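Local atomic coordinates of vitamin B12-binding protein (Vibrio cholerae O395, PDB entry 5YSC), a protein that binds vitamin B12 in the periplasm and probably delivers it to the membrane subunit BtuC of the BtuCDF ABC transporter. Residues Q209-S214 / D237-L242. Numbering follows the deposited sequence.
Sequences QVIFTS and DQVWAL
The side-chain amide of Q238 continues the hydrogen-bond ladder between the two strands one step beyond the backbone pairs: its NE2 donates to Q209 O at 2.9 Å. The acceptor lies close to the amide plane of Q238, whereas the donor stands 45° out of the Q209 carbonyl plane, and the N-H...O angle is a bent 136°. With CG anti to its own carbonyl carbon (chi1 -59°) and an extended chain beyond it, Q238 crosses V210 at about a right angle. Its OE1 accepts a further hydrogen bond from NE2 of Q271 at the chain's C-terminus.

From there the ladder is regular and parallel. I211 N donates to Q238 O and I211 O accepts from W240 N (2.9 Å); T213 N then reaches W240 O (2.8 Å) and T213 O takes L242 N. This alternation identifies the parallel register I211-V239, F212-W240, T213-A241.

On the face carrying F212 and W240, the F212 ring lies between two aliphatic carbons: L242 CD1 over one face, 3.4 Å from F212 CG, and V210 CG1 over the other, 3.6 Å above the ring plane and offset toward the rim. At the rim F212 CE1 meets the edge of the indole, 3.8 Å from W240 CE3. V210 CG1 also touches W240 CE3 obliquely (3.7 Å). Helix 254-267 covers this face, with Y264 stacking on W240. On the other face, I211 and V239 lie side by side, I211 CB 4.0 Å from V239 CG2, and helix 215-220 packs on T213 and A241.

Strand 239-241 is thereby fixed as the outermost strand beside 210-213, and the intervening helices make the connection a beta-alpha-beta crossover in the 2-1-3-4 parallel sheet of the C-terminal lobe of this periplasmic binding protein.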
loop_
_atom_site.group_PDB
_atom_site.type_symbol
_atom_site.label_atom_id
_atom_site.label_comp_id
_atom_site.label_asym_id
_atom_site.label_seq_id
_atom_site.Cartn_x
_atom_site.Cartn_y
_atom_site.Cartn_z
ATOM N N GLN A 209 4.938 1.262 21.855
ATOM C CA GLN A 209 6.310 1.765 21.966
ATOM C C GLN A 209 6.593 2.860 20.939
ATOM O O GLN A 209 7.342 3.803 21.227
ATOM C CB GLN A 209 7.289 0.612 21.789
ATOM C CG GLN A 209 7.354 -0.301 23.003
ATOM C CD GLN A 209 8.173 -1.522 22.725
ATOM O OE1 GLN A 209 7.716 -2.465 22.077
ATOM N NE2 GLN A 209 9.409 -1.510 23.192
ATOM N N VAL A 210 5.975 2.755 19.762
ATOM C CA VAL A 210 6.147 3.685 18.652
ATOM C C VAL A 210 4.765 4.017 18.103
ATOM O O VAL A 210 3.911 3.128 18.000
ATOM C CB VAL A 210 7.007 3.070 17.534
ATOM C CG1 VAL A 210 7.087 4.050 16.393
ATOM C CG2 VAL A 210 8.395 2.709 18.024
ATOM N N ILE A 211 4.538 5.289 17.767
ATOM C CA ILE A 211 3.361 5.720 17.014
ATOM C C ILE A 211 3.804 6.222 15.643
ATOM O O ILE A 211 4.648 7.117 15.547
ATOM C CB ILE A 211 2.582 6.804 17.766
ATOM C CG1 ILE A 211 1.991 6.189 19.049
ATOM C CG2 ILE A 211 1.475 7.345 16.890
ATOM C CD1 ILE A 211 1.384 7.192 20.020
ATOM N N PHE A 212 3.215 5.662 14.595
ATOM C CA PHE A 212 3.400 6.131 13.232
ATOM C C PHE A 212 2.160 6.874 12.758
ATOM O O PHE A 212 1.028 6.434 13.008
ATOM C CB PHE A 212 3.692 4.966 12.295
ATOM C CG PHE A 212 5.060 4.349 12.500
ATOM C CD1 PHE A 212 6.210 5.108 12.389
ATOM C CD2 PHE A 212 5.175 3.024 12.862
ATOM C CE1 PHE A 212 7.418 4.539 12.567
ATOM C CE2 PHE A 212 6.397 2.435 13.074
ATOM C CZ PHE A 212 7.534 3.202 12.922
ATOM N N THR A 213 2.370 7.982 12.050
ATOM C CA THR A 213 1.274 8.836 11.619
ATOM C C THR A 213 1.643 9.447 10.257
ATOM O O THR A 213 2.505 8.924 9.543
ATOM C CB THR A 213 0.972 9.872 12.725
ATOM O OG1 THR A 213 -0.249 10.587 12.428
ATOM C CG2 THR A 213 2.165 10.875 12.883
ATOM N N SER A 214 0.994 10.562 9.902
ATOM C CA SER A 214 1.183 11.220 8.620
ATOM C C SER A 214 2.118 12.420 8.754
ATOM O O SER A 214 2.319 12.979 9.837
ATOM C CB SER A 214 -0.163 11.684 8.056
ATOM O OG SER A 214 -0.698 12.727 8.869
ATOM N N ASP A 237 10.037 10.387 22.228
ATOM C CA ASP A 237 10.182 11.056 20.933
ATOM C C ASP A 237 10.118 10.045 19.787
ATOM O O ASP A 237 10.900 10.096 18.832
ATOM C CB ASP A 237 11.486 11.852 20.893
ATOM C CG ASP A 237 11.663 12.655 19.615
ATOM O OD1 ASP A 237 10.662 12.916 18.908
ATOM O OD2 ASP A 237 12.826 13.033 19.316
ATOM N N GLN A 238 9.167 9.115 19.889
ATOM C CA GLN A 238 8.985 8.052 18.907
ATOM C C GLN A 238 7.595 8.118 18.287
ATOM O O GLN A 238 6.931 7.095 18.084
ATOM C CB GLN A 238 9.255 6.690 19.536
ATOM C CG GLN A 238 10.667 6.604 20.084
ATOM C CD GLN A 238 11.088 5.218 20.588
ATOM O OE1 GLN A 238 12.277 4.943 20.729
ATOM N NE2 GLN A 238 10.118 4.349 20.871
ATOM N N VAL A 239 7.162 9.331 17.956
ATOM C CA VAL A 239 6.016 9.552 17.094
ATOM C C VAL A 239 6.589 10.073 15.795
ATOM O O VAL A 239 7.195 11.158 15.766
ATOM C CB VAL A 239 5.008 10.533 17.694
ATOM C CG1 VAL A 239 3.821 10.668 16.785
ATOM C CG2 VAL A 239 4.589 10.043 19.088
ATOM N N TRP A 240 6.401 9.302 14.717
ATOM C CA TRP A 240 7.007 9.626 13.437
ATOM C C TRP A 240 5.994 9.520 12.307
ATOM O O TRP A 240 5.110 8.657 12.302
ATOM C CB TRP A 240 8.171 8.690 13.130
ATOM C CG TRP A 240 9.328 8.799 14.057
ATOM C CD1 TRP A 240 10.094 9.903 14.257
ATOM C CD2 TRP A 240 9.918 7.748 14.857
ATOM N NE1 TRP A 240 11.114 9.619 15.151
ATOM C CE2 TRP A 240 11.027 8.306 15.525
ATOM C CE3 TRP A 240 9.624 6.389 15.061
ATOM C CZ2 TRP A 240 11.837 7.555 16.390
ATOM C CZ3 TRP A 240 10.424 5.648 15.907
ATOM C CH2 TRP A 240 11.525 6.233 16.563
ATOM N N ALA A 241 6.142 10.407 11.334
ATOM C CA ALA A 241 5.401 10.277 10.088
ATOM C C ALA A 241 6.011 9.215 9.195
ATOM O O ALA A 241 7.229 9.088 9.130
ATOM C CB ALA A 241 5.397 11.580 9.325
ATOM N N LEU A 242 5.154 8.514 8.443
ATOM C CA LEU A 242 5.570 7.621 7.376
ATOM C C LEU A 242 5.018 8.151 6.067
ATOM O O LEU A 242 3.955 8.777 6.047
ATOM C CB LEU A 242 5.066 6.197 7.609
ATOM C CG LEU A 242 5.665 5.554 8.866
ATOM C CD1 LEU A 242 5.013 4.190 9.126
ATOM C CD2 LEU A 242 7.185 5.418 8.793
#